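Local coordinates for protein pseudoalteromonas arctica PAMC 21717 (Pseudoalteromonas arctica, PDB 5YL7) that probably cleaves peptide bonds as a cold-active, calcium-binding serine protease of the subtilase family, from a psychrophilic bacterium, at residues 47-52 with 272-277; 166-171 with 194-199; 217-222 with 305-310. All blocks are in the same frame, centred on the assembly; numbering follows the deposited sequence.

Contact 1: residues 47-52 with 272-277. With CA (calcium ion), chain C.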
loop_
_atom_site.group_PDB
_atom_site.type_symbol
_atom_site.label_atom_id
_atom_site.label_comp_id
_atom_site.label_asym_id
_atom_site.label_seq_id
_atom_site.Cartn_x
_atom_site.Cartn_y
_atom_site.Cartn_z
ATOM N N HIS A 47 13.690 1.694 9.040
ATOM C CA HIS A 47 14.436 0.467 8.685
ATOM C C HIS A 47 15.603 0.878 7.816
ATOM O O HIS A 47 15.472 1.698 6.890
ATOM C CB HIS A 47 13.448 -0.486 7.968
ATOM C CG HIS A 47 13.984 -1.859 7.727
ATOM N ND1 HIS A 47 15.086 -2.130 6.942
ATOM C CD2 HIS A 47 13.432 -3.028 8.103
ATOM C CE1 HIS A 47 15.196 -3.460 6.889
ATOM N NE2 HIS A 47 14.199 -4.020 7.581
ATOM N N ALA A 48 16.724 0.248 8.048
ATOM C CA ALA A 48 17.918 0.500 7.238
ATOM C C ALA A 48 17.769 0.354 5.762
ATOM O O ALA A 48 18.438 0.977 4.941
ATOM C CB ALA A 48 19.088 -0.406 7.681
ATOM N N ASP A 49 16.794 -0.546 5.354
ATOM C CA ASP A 49 16.532 -0.790 3.933
ATOM C C ASP A 49 15.356 -0.002 3.354
ATOM O O ASP A 49 14.827 -0.305 2.324
ATOM C CB ASP A 49 16.354 -2.281 3.619
ATOM C CG ASP A 49 16.802 -2.708 2.271
ATOM O OD1 ASP A 49 17.767 -2.099 1.731
ATOM O OD2 ASP A 49 16.198 -3.675 1.693
ATOM N N LEU A 50 14.950 1.028 4.131
ATOM C CA LEU A 50 13.780 1.876 3.739
ATOM C C LEU A 50 14.064 3.360 3.926
ATOM O O LEU A 50 13.572 4.182 3.143
ATOM C CB LEU A 50 12.578 1.440 4.630
ATOM C CG LEU A 50 11.267 2.171 4.354
ATOM C CD1 LEU A 50 10.820 1.982 2.895
ATOM C CD2 LEU A 50 10.244 1.718 5.356
ATOM N N ASN A 51 14.711 3.741 5.041
ATOM C CA ASN A 51 14.657 5.140 5.489
ATOM C C ASN A 51 15.189 6.132 4.487
ATOM O O ASN A 51 14.679 7.246 4.468
ATOM C CB ASN A 51 15.362 5.285 6.851
ATOM C CG ASN A 51 14.973 6.479 7.517
ATOM O OD1 ASN A 51 15.890 7.383 7.782
ATOM N ND2 ASN A 51 13.764 6.651 7.819
ATOM N N ALA A 52 16.139 5.792 3.680
ATOM C CA ALA A 52 16.597 6.770 2.704
ATOM C C ALA A 52 15.544 7.255 1.734
ATOM O O ALA A 52 15.656 8.270 1.073
ATOM C CB ALA A 52 17.765 6.279 1.904
ATOM N N ASP A 272 15.386 -4.151 13.150
ATOM C CA ASP A 272 14.925 -4.303 11.778
ATOM C C ASP A 272 14.840 -5.804 11.465
ATOM O O ASP A 272 15.745 -6.577 11.801
ATOM C CB ASP A 272 15.809 -3.616 10.808
ATOM C CG ASP A 272 15.831 -2.082 10.920
ATOM O OD1 ASP A 272 14.846 -1.516 11.426
ATOM O OD2 ASP A 272 16.771 -1.491 10.317
ATOM N N SER A 273 13.858 -6.180 10.632
ATOM C CA SER A 273 13.791 -7.538 10.082
ATOM C C SER A 273 13.196 -7.489 8.702
ATOM O O SER A 273 12.831 -6.402 8.179
ATOM C CB SER A 273 13.037 -8.390 11.053
ATOM O OG SER A 273 11.676 -7.989 11.115
ATOM N N TYR A 274 13.041 -8.650 8.089
ATOM C CA TYR A 274 12.285 -8.849 6.861
ATOM C C TYR A 274 11.278 -9.865 7.086
ATOM O O TYR A 274 11.572 -10.878 7.780
ATOM C CB TYR A 274 13.178 -9.219 5.686
ATOM C CG TYR A 274 14.277 -8.231 5.439
ATOM C CD1 TYR A 274 14.086 -7.031 4.763
ATOM C CD2 TYR A 274 15.589 -8.445 5.969
ATOM C CE1 TYR A 274 15.075 -6.079 4.663
ATOM C CE2 TYR A 274 16.531 -7.447 5.879
ATOM C CZ TYR A 274 16.294 -6.320 5.157
ATOM O OH TYR A 274 17.233 -5.320 5.020
ATOM N N GLY A 275 10.052 -9.724 6.647
ATOM C CA GLY A 275 9.015 -10.670 6.924
ATOM C C GLY A 275 8.030 -10.815 5.792
ATOM O O GLY A 275 7.863 -9.946 4.942
ATOM N N TYR A 276 7.454 -12.046 5.740
ATOM C CA TYR A 276 6.432 -12.379 4.764
ATOM C C TYR A 276 5.065 -12.195 5.343
ATOM O O TYR A 276 4.755 -12.731 6.375
ATOM C CB TYR A 276 6.557 -13.863 4.282
ATOM C CG TYR A 276 7.812 -14.255 3.628
ATOM C CD1 TYR A 276 8.038 -14.117 2.258
ATOM C CD2 TYR A 276 8.823 -14.861 4.380
ATOM C CE1 TYR A 276 9.231 -14.539 1.662
ATOM C CE2 TYR A 276 10.009 -15.284 3.767
ATOM C CZ TYR A 276 10.161 -15.137 2.471
ATOM O OH TYR A 276 11.343 -15.540 1.798
ATOM N N SER A 277 4.229 -11.392 4.642
ATOM C CA SER A 277 2.877 -11.094 5.079
ATOM C C SER A 277 1.931 -11.382 3.941
ATOM O O SER A 277 2.352 -11.626 2.812
ATOM C CB SER A 277 2.735 -9.660 5.516
ATOM O OG SER A 277 3.398 -9.430 6.790
HETATM CA CA CA C . 17.589 -3.311 -0.378
#
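The imidazole of H47 lies over the carboxylate of D272, the two planes only 5° apart, and CB of D272 sits over the ring face, 3.7 Å from its centroid. With CG anti to the backbone N (chi1 -171°), the ring reaches strand 272-277. Its NE2-H bonds to the backbone O of S273 at 2.8 Å, the donor in the ring plane but above the carbonyl plane. ND1 accepts the N-H of D49 at 2.8 Å, again in the ring plane. Histidine suits the place because one flat ring offers a donor and an acceptor at once. D272 adds a second link: its OD2 receives the N-H of A48 at 2.9 Å, met from above the carboxylate plane. The side chain of Y274 crosses that of H47 at about a right angle, the ring planes inclined at 58°, and its OH approaches CE1 of H47 at 3.3 Å.

D49 grips a calcium ion through both OD1 and OD2, in a site completed by D5, V111, N114, E116 and V118. The bonds of H47 and A48, not the metal, tie strand 272-277 to the loop that carries D49. Since H47 gives one N-H and accepts another, the bonding is consistent with a neutral ring carrying its proton on NE2.

Contact 2: residues 166-171 with 194-199; sequences DVINMS and TVVVIA
V167 and V195 lie side by side in two neighbouring parallel strands at the centre of the subtilisin-like alpha/beta fold, joined by a crossover through helix 180-191. The pairing is in exact step, V167 with V195 through M170 with I198, and the strand axes come within 4.8 Å, inclined at 18°. Valine and isoleucine, branched at CB, suit such extended backbones.

The face carrying I168, V196, M170 and I198 is the more closely interlocked. CG2 of T194 rests against the CG1-CD1 end of I168, 3.6 Å from each atom, the two side chains crossing at about a right angle. CG2 of I168 meets CG1 of V196. M170, unbranched and flexible, bends at chi3 (-86°) and drops its CE into the hollow between CG1 of V196, at 3.9 Å, and CD1 of I198, at 4.0 Å. Helix 140-150 covers this face, with I143 and I147 against M170.

On the other face, CG2 of V167 touches CG1 of V195 at 3.9 Å, while CG1 of V167 leans toward CG2 of V197. Helix 280-297 packs here, A284 and A288 meeting N169. At the ends, polar groups turn to outside partners: OG1 of T194 to A165 O, and OG of S171 to the backbone O of S281, probably the nucleophile of a Ser-His-Asp triad. Five backbone N-H...O bonds join the strands, among them V197 N to I168 O at 2.8 Å, and the small CB of A199 rests 4.0 Å from CA of S171.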
loop_
_atom_site.group_PDB
_atom_site.type_symbol
_atom_site.label_atom_id
_atom_site.label_comp_id
_atom_site.label_asym_id
_atom_site.label_seq_id
_atom_site.Cartn_x
_atom_site.Cartn_y
_atom_site.Cartn_z
ATOM N N ASP A 166 1.823 12.103 -5.635
ATOM C CA ASP A 166 1.267 11.664 -6.896
ATOM C C ASP A 166 0.321 10.468 -6.793
ATOM O O ASP A 166 -0.602 10.304 -7.552
ATOM C CB ASP A 166 2.425 11.303 -7.846
ATOM C CG ASP A 166 3.409 12.415 -8.012
ATOM O OD1 ASP A 166 3.010 13.377 -8.675
ATOM O OD2 ASP A 166 4.503 12.458 -7.467
ATOM N N VAL A 167 0.602 9.667 -5.759
ATOM C CA VAL A 167 -0.116 8.373 -5.569
ATOM C C VAL A 167 -0.414 8.281 -4.056
ATOM O O VAL A 167 0.483 8.577 -3.264
ATOM C CB VAL A 167 0.745 7.199 -5.995
ATOM C CG1 VAL A 167 0.028 5.873 -5.775
ATOM C CG2 VAL A 167 1.258 7.346 -7.386
ATOM N N ILE A 168 -1.611 7.843 -3.710
ATOM C CA ILE A 168 -1.953 7.439 -2.321
ATOM C C ILE A 168 -2.139 5.961 -2.343
ATOM O O ILE A 168 -2.858 5.396 -3.202
ATOM C CB ILE A 168 -3.204 8.143 -1.848
ATOM C CG1 ILE A 168 -2.864 9.620 -1.450
ATOM C CG2 ILE A 168 -3.907 7.440 -0.739
ATOM C CD1 ILE A 168 -4.078 10.485 -1.335
ATOM N N ASN A 169 -1.570 5.284 -1.353
ATOM C CA ASN A 169 -1.861 3.867 -1.034
ATOM C C ASN A 169 -2.602 3.758 0.257
ATOM O O ASN A 169 -2.147 4.269 1.296
ATOM C CB ASN A 169 -0.540 3.062 -0.980
ATOM C CG ASN A 169 -0.794 1.599 -0.820
ATOM O OD1 ASN A 169 -0.936 0.875 -1.804
ATOM N ND2 ASN A 169 -0.944 1.128 0.457
ATOM N N MET A 170 -3.751 3.094 0.246
ATOM C CA MET A 170 -4.531 2.788 1.456
ATOM C C MET A 170 -4.717 1.312 1.516
ATOM O O MET A 170 -5.673 0.675 0.999
ATOM C CB MET A 170 -5.931 3.451 1.477
ATOM C CG MET A 170 -5.764 4.957 1.802
ATOM S SD MET A 170 -7.377 5.736 2.220
ATOM C CE MET A 170 -7.421 5.878 0.776
ATOM N N SER A 171 -3.871 0.661 2.325
ATOM C CA SER A 171 -3.929 -0.793 2.638
ATOM C C SER A 171 -4.716 -0.936 3.911
ATOM O O SER A 171 -4.175 -1.310 4.980
ATOM C CB SER A 171 -2.526 -1.313 2.768
ATOM O OG SER A 171 -1.918 -1.455 1.515
ATOM N N THR A 194 -3.877 13.475 -7.586
ATOM C CA THR A 194 -3.354 12.256 -6.883
ATOM C C THR A 194 -4.255 11.082 -7.215
ATOM O O THR A 194 -5.504 11.133 -7.015
ATOM C CB THR A 194 -3.403 12.480 -5.404
ATOM O OG1 THR A 194 -2.659 13.691 -5.082
ATOM C CG2 THR A 194 -2.841 11.320 -4.629
ATOM N N VAL A 195 -3.685 9.979 -7.722
ATOM C CA VAL A 195 -4.391 8.708 -7.892
ATOM C C VAL A 195 -4.448 7.964 -6.572
ATOM O O VAL A 195 -3.485 7.991 -5.795
ATOM C CB VAL A 195 -3.782 7.887 -9.043
ATOM C CG1 VAL A 195 -2.398 7.374 -8.718
ATOM C CG2 VAL A 195 -4.676 6.725 -9.478
ATOM N N VAL A 196 -5.567 7.286 -6.337
ATOM C CA VAL A 196 -5.837 6.649 -5.042
ATOM C C VAL A 196 -5.947 5.142 -5.242
ATOM O O VAL A 196 -6.870 4.724 -5.952
ATOM C CB VAL A 196 -7.088 7.244 -4.403
ATOM C CG1 VAL A 196 -7.294 6.614 -3.035
ATOM C CG2 VAL A 196 -6.940 8.742 -4.222
ATOM N N VAL A 197 -5.062 4.379 -4.624
ATOM C CA VAL A 197 -5.011 2.930 -4.748
ATOM C C VAL A 197 -5.348 2.315 -3.434
ATOM O O VAL A 197 -4.773 2.685 -2.415
ATOM C CB VAL A 197 -3.568 2.531 -5.213
ATOM C CG1 VAL A 197 -3.490 0.998 -5.365
ATOM C CG2 VAL A 197 -3.225 3.189 -6.551
ATOM N N ILE A 198 -6.277 1.320 -3.449
ATOM C CA ILE A 198 -6.882 0.806 -2.233
ATOM C C ILE A 198 -6.953 -0.707 -2.264
ATOM O O ILE A 198 -7.208 -1.341 -3.300
ATOM C CB ILE A 198 -8.299 1.380 -2.028
ATOM C CG1 ILE A 198 -8.212 2.921 -2.054
ATOM C CG2 ILE A 198 -8.885 0.863 -0.715
ATOM C CD1 ILE A 198 -9.520 3.653 -1.853
ATOM N N ALA A 199 -6.648 -1.310 -1.102
ATOM C CA ALA A 199 -6.874 -2.743 -0.879
ATOM C C ALA A 199 -8.332 -3.077 -0.791
ATOM O O ALA A 199 -9.081 -2.491 -0.009
ATOM C CB ALA A 199 -6.202 -3.176 0.362
#

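Contact 3: residues 217-222 with 305-310. With CA (calcium ion), chain F.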
loop_
_atom_site.group_PDB
_atom_site.type_symbol
_atom_site.label_atom_id
_atom_site.label_comp_id
_atom_site.label_asym_id
_atom_site.label_seq_id
_atom_site.Cartn_x
_atom_site.Cartn_y
_atom_site.Cartn_z
ATOM N N GLY A 217 -13.948 6.589 -7.877
ATOM C CA GLY A 217 -12.699 7.252 -8.283
ATOM C C GLY A 217 -11.436 6.700 -7.704
ATOM O O GLY A 217 -10.480 7.438 -7.555
ATOM N N VAL A 218 -11.436 5.401 -7.402
ATOM C CA VAL A 218 -10.273 4.737 -6.805
ATOM C C VAL A 218 -9.899 3.567 -7.620
ATOM O O VAL A 218 -10.698 2.999 -8.360
ATOM C CB VAL A 218 -10.549 4.328 -5.334
ATOM C CG1 VAL A 218 -11.034 5.516 -4.494
ATOM C CG2 VAL A 218 -11.517 3.198 -5.193
ATOM N N VAL A 219 -8.660 3.119 -7.430
ATOM C CA VAL A 219 -8.176 1.855 -8.034
ATOM C C VAL A 219 -8.259 0.800 -6.922
ATOM O O VAL A 219 -7.435 0.798 -5.995
ATOM C CB VAL A 219 -6.750 1.971 -8.550
ATOM C CG1 VAL A 219 -6.307 0.719 -9.215
ATOM C CG2 VAL A 219 -6.591 3.193 -9.479
ATOM N N ASN A 220 -9.258 -0.074 -7.005
ATOM C CA ASN A 220 -9.516 -1.082 -5.978
ATOM C C ASN A 220 -8.900 -2.383 -6.409
ATOM O O ASN A 220 -9.078 -2.843 -7.567
ATOM C CB ASN A 220 -11.027 -1.254 -5.745
ATOM C CG ASN A 220 -11.310 -1.966 -4.457
ATOM O OD1 ASN A 220 -10.558 -1.941 -3.523
ATOM N ND2 ASN A 220 -12.518 -2.604 -4.398
ATOM N N VAL A 221 -8.109 -2.964 -5.508
ATOM C CA VAL A 221 -7.148 -4.037 -5.870
ATOM C C VAL A 221 -7.477 -5.320 -5.113
ATOM O O VAL A 221 -7.487 -5.363 -3.878
ATOM C CB VAL A 221 -5.739 -3.581 -5.508
ATOM C CG1 VAL A 221 -4.712 -4.656 -5.889
ATOM C CG2 VAL A 221 -5.398 -2.274 -6.208
ATOM N N ALA A 222 -7.691 -6.377 -5.927
ATOM C CA ALA A 222 -7.820 -7.773 -5.409
ATOM C C ALA A 222 -6.435 -8.386 -5.350
ATOM O O ALA A 222 -5.475 -7.976 -5.989
ATOM C CB ALA A 222 -8.743 -8.576 -6.296
ATOM N N GLU A 305 -6.282 8.792 -16.059
ATOM C CA GLU A 305 -5.415 8.202 -17.050
ATOM C C GLU A 305 -4.568 7.102 -16.417
ATOM O O GLU A 305 -4.325 6.029 -17.017
ATOM C CB GLU A 305 -4.464 9.202 -17.681
ATOM C CG GLU A 305 -5.150 10.118 -18.676
ATOM C CD GLU A 305 -4.300 11.272 -19.058
ATOM O OE1 GLU A 305 -3.399 11.785 -18.421
ATOM O OE2 GLU A 305 -4.674 11.766 -20.172
ATOM N N ILE A 306 -4.078 7.281 -15.175
ATOM C CA ILE A 306 -3.301 6.242 -14.498
ATOM C C ILE A 306 -4.127 5.015 -14.244
ATOM O O ILE A 306 -3.689 3.885 -14.532
ATOM C CB ILE A 306 -2.606 6.768 -13.242
ATOM C CG1 ILE A 306 -1.693 7.932 -13.542
ATOM C CG2 ILE A 306 -1.958 5.617 -12.496
ATOM C CD1 ILE A 306 -1.101 8.603 -12.300
ATOM N N GLU A 307 -5.349 5.195 -13.755
ATOM C CA GLU A 307 -6.241 4.042 -13.568
ATOM C C GLU A 307 -6.447 3.309 -14.900
ATOM O O GLU A 307 -6.455 2.089 -14.971
ATOM C CB GLU A 307 -7.549 4.483 -12.946
ATOM C CG GLU A 307 -8.546 3.335 -12.748
ATOM C CD GLU A 307 -9.671 3.639 -11.864
ATOM O OE1 GLU A 307 -9.905 4.800 -11.455
ATOM O OE2 GLU A 307 -10.435 2.685 -11.530
ATOM N N SER A 308 -6.723 4.089 -15.955
ATOM C CA SER A 308 -6.953 3.474 -17.287
ATOM C C SER A 308 -5.741 2.703 -17.726
ATOM O O SER A 308 -5.894 1.564 -18.253
ATOM C CB SER A 308 -7.383 4.504 -18.225
ATOM O OG SER A 308 -7.626 3.822 -19.512
ATOM N N ILE A 309 -4.554 3.198 -17.609
ATOM C CA ILE A 309 -3.356 2.480 -18.011
ATOM C C ILE A 309 -3.206 1.228 -17.211
ATOM O O ILE A 309 -2.965 0.126 -17.772
ATOM C CB ILE A 309 -2.082 3.397 -17.897
ATOM C CG1 ILE A 309 -2.118 4.473 -18.953
ATOM C CG2 ILE A 309 -0.825 2.555 -18.043
ATOM C CD1 ILE A 309 -1.182 5.645 -18.691
ATOM N N LEU A 310 -3.382 1.272 -15.888
ATOM C CA LEU A 310 -3.268 0.081 -15.023
ATOM C C LEU A 310 -4.257 -0.961 -15.488
ATOM O O LEU A 310 -3.921 -2.153 -15.606
ATOM C CB LEU A 310 -3.560 0.434 -13.594
ATOM C CG LEU A 310 -2.435 1.201 -12.867
ATOM C CD1 LEU A 310 -2.983 1.806 -11.547
ATOM C CD2 LEU A 310 -1.213 0.339 -12.561
HETATM CA CA CA F . -12.208 2.125 -9.887
HETATM O O HOH W 1 -13.711 3.254 -8.184
HETATM O O HOH W 2 -12.424 4.596 -10.371
HETATM O O HOH W 3 -13.978 -0.020 -10.585
HETATM O O HOH W 4 -13.899 2.135 -11.564
HETATM O O HOH W 5 -13.644 0.526 -8.707
#
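The carbonyl O of V218 and OE2 of E307 grip one calcium ion, at 2.3 Å and 2.5 Å. They lie 3.2 Å apart, two acceptors brought together by the metal they share. E307 extends from its helix with CG anti to the backbone N (chi1 179°) and the chain straight beyond, which carries the carboxylate to the ion. OE2 alone of its oxygens binds the metal; OE1 instead accepts from water 2 at 2.7 Å, a water that is itself a ligand. Glutamate suits this position, having both the length to span from helix to strand and the charge that calcium attracts. D241 completes the protein's share, its OD2 also taking the N-H of N220; modelled waters fill the rest of the shell, though some lie too close together to be occupied at once.

In the subtilase fold, 219-224 is a strand of the central parallel sheet and 303-312 one of the helices packed beside it. V219 points toward that helix, its CG2 lying 3.8 Å from CG of E307 as the two side chains slide past each other in opposite directions. The aliphatic part of the glutamate thus packs against valine while its head meets the ion. Further along, CG1 of V219 faces CD1 of L310 at 4.2 Å, and V290 and I294 of helix 280-297 adjoin the leucine.

Contacts 2 and 3 share the central parallel sheet: strands 167-170, 195-199 and 219-224 are consecutive neighbours, and V219 probably bonds through its backbone N and O to V196 and I198. Their centres are about 9 Å apart. Contact 1 lies apart from that sheet, its centre about 21 Å from contact 2 and 27 Å from contact 3, on the opposite side of the chain's centre from the latter. Along the chain, contact 2 is nested within the loop closed by contact 1, contact 3 follows contact 2, and contacts 1 and 3 interleave. At contact 3 the calcium joins the two segments themselves, while at contact 1 it binds only the loop segment of the pair.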